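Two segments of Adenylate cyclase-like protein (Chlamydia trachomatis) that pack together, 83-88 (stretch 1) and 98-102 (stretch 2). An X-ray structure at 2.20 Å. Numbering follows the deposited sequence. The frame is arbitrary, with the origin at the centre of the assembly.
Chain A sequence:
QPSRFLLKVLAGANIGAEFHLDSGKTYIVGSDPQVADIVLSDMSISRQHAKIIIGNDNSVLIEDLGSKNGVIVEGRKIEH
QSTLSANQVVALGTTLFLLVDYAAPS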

# COMPACT_ATOMS: atom_id res chain seq x y z
N THR A 83 -10.50 -0.10 5.51
CA THR A 83 -10.07 1.26 5.75
C THR A 83 -8.61 1.25 6.18
O THR A 83 -8.16 0.38 6.93
CB THR A 83 -10.90 1.91 6.87
OG1 THR A 83 -12.23 2.01 6.40
CG2 THR A 83 -10.45 3.31 7.24
N LEU A 84 -7.88 2.22 5.66
CA LEU A 84 -6.48 2.39 6.02
C LEU A 84 -6.39 3.82 6.49
O LEU A 84 -6.82 4.72 5.79
CB LEU A 84 -5.57 2.15 4.83
CG LEU A 84 -4.07 2.25 5.12
CD1 LEU A 84 -3.56 1.14 6.11
CD2 LEU A 84 -3.34 2.20 3.79
N SER A 85 -5.84 4.00 7.68
CA SER A 85 -5.70 5.33 8.28
C SER A 85 -4.25 5.82 8.19
O SER A 85 -3.31 5.02 8.07
CB SER A 85 -6.20 5.30 9.74
OG SER A 85 -7.61 5.07 9.78
N ALA A 86 -4.07 7.13 8.20
CA ALA A 86 -2.74 7.71 8.33
C ALA A 86 -2.00 7.01 9.52
O ALA A 86 -2.61 6.61 10.49
CB ALA A 86 -2.82 9.25 8.53
N ASN A 87 -0.70 6.82 9.35
CA ASN A 87 0.22 6.35 10.40
C ASN A 87 0.10 4.86 10.76
O ASN A 87 0.66 4.43 11.75
CB ASN A 87 0.12 7.21 11.69
CG ASN A 87 0.16 8.71 11.43
OD1 ASN A 87 -0.35 9.48 12.24
ND2 ASN A 87 0.75 9.12 10.33
N GLN A 88 -0.63 4.09 9.96
CA GLN A 88 -0.82 2.65 10.20
C GLN A 88 0.17 1.79 9.38
O GLN A 88 0.12 1.81 8.18
CB GLN A 88 -2.25 2.23 9.82
CG GLN A 88 -3.36 2.56 10.82
CD GLN A 88 -4.69 1.90 10.43
OE1 GLN A 88 -5.19 2.09 9.32
NE2 GLN A 88 -5.27 1.13 11.35
N LEU A 98 3.78 2.74 5.21
CA LEU A 98 2.66 3.46 5.81
C LEU A 98 2.33 4.73 5.06
O LEU A 98 3.11 5.18 4.21
CB LEU A 98 2.87 3.75 7.30
CG LEU A 98 3.94 4.69 7.80
CD1 LEU A 98 4.06 5.99 7.06
CD2 LEU A 98 3.56 4.93 9.23
N LEU A 99 1.14 5.23 5.36
CA LEU A 99 0.67 6.47 4.82
C LEU A 99 0.89 7.51 5.86
O LEU A 99 0.59 7.32 7.03
CB LEU A 99 -0.83 6.50 4.46
CG LEU A 99 -1.30 5.72 3.23
CD1 LEU A 99 -2.43 6.50 2.55
CD2 LEU A 99 -0.14 5.41 2.21
N VAL A 100 1.41 8.62 5.38
CA VAL A 100 1.38 9.86 6.11
C VAL A 100 0.42 10.82 5.44
O VAL A 100 0.17 10.76 4.22
CB VAL A 100 2.78 10.44 6.24
CG1 VAL A 100 3.56 9.59 7.22
CG2 VAL A 100 3.45 10.56 4.85
N ASP A 101 -0.13 11.69 6.26
CA ASP A 101 -1.09 12.71 5.83
C ASP A 101 -0.61 14.06 6.35
O ASP A 101 -0.30 14.22 7.53
CB ASP A 101 -2.49 12.39 6.37
CG ASP A 101 -3.56 13.35 5.86
OD1 ASP A 101 -3.47 13.93 4.77
OD2 ASP A 101 -4.55 13.50 6.58
N TYR A 102 -0.47 15.00 5.44
CA TYR A 102 -0.16 16.38 5.76
C TYR A 102 -1.49 17.13 5.64
O TYR A 102 -1.97 17.38 4.55
CB TYR A 102 0.90 16.96 4.81
CG TYR A 102 2.29 16.36 5.02
CD1 TYR A 102 2.71 15.23 4.31
CD2 TYR A 102 3.17 16.93 5.94
CE1 TYR A 102 3.99 14.69 4.51
CE2 TYR A 102 4.44 16.42 6.13
CZ TYR A 102 4.83 15.30 5.43
OH TYR A 102 6.08 14.79 5.66
O HOH W 1 -1.13 3.87 7.04
O HOH W 2 0.35 11.37 9.01

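A single direct hydrogen bond joins these stretches, and two waters supply the other polar links between them. The direct bond runs from Asn-87 N to Leu-99 O, 2.7 Å long and nearly straight at 170°. The same carbonyl also receives a CA-H...O contact, with Ala-86 CA 3.6 Å from Leu-99 O, so one strand oxygen meets two consecutive residues of the turn.

That turn is type II, from Ser-85 to Gln-88, and its own closing bond, Gln-88 N to Ser-85 O, is weak at 3.4 Å. Water 1 also spans the turn's ends: it donates to Ser-85 O and to Gln-88 O, each 2.7 Å from the water oxygen, and accepts from Leu-99 N at 3.1 Å. Thus Leu-99 meets the turn through both its backbone polar atoms, one directly and one through water. The Gln-88 side chain, whose CA-to-CB bond points away from the strand, folds back along its own stretch, where OE1 accepts from Ser-85 N at 2.6 Å.

Asn-87 sits at the third turn position with phi/psi of 74/12, a left-handed conformation that asparagine tolerates well. Its CA-to-CB bond points away, yet the amide end comes nearer the strand: ND2 donates to water 2 at 2.6 Å, and that water accepts from Asp-101 N at 2.8 Å.

Carbon packing adds to this polar frame. Buried Leu-84 points toward the strand and sets CD2 4.1 Å from Leu-99 CG. Leu-98 packs against the turn's backbone, with CD2 3.8 Å from Asn-87 C and CB 3.5 Å from Gln-88 O. The small Ala-86 suits close packing, its CB resting 3.8 Å from Asp-101 CB. Altogether 314 Å² is buried, with Leu-99, itself buried, contributing the largest single share. The rule to read here is that one strand residue can engage a turn through both backbone polar atoms, one directly and one through water.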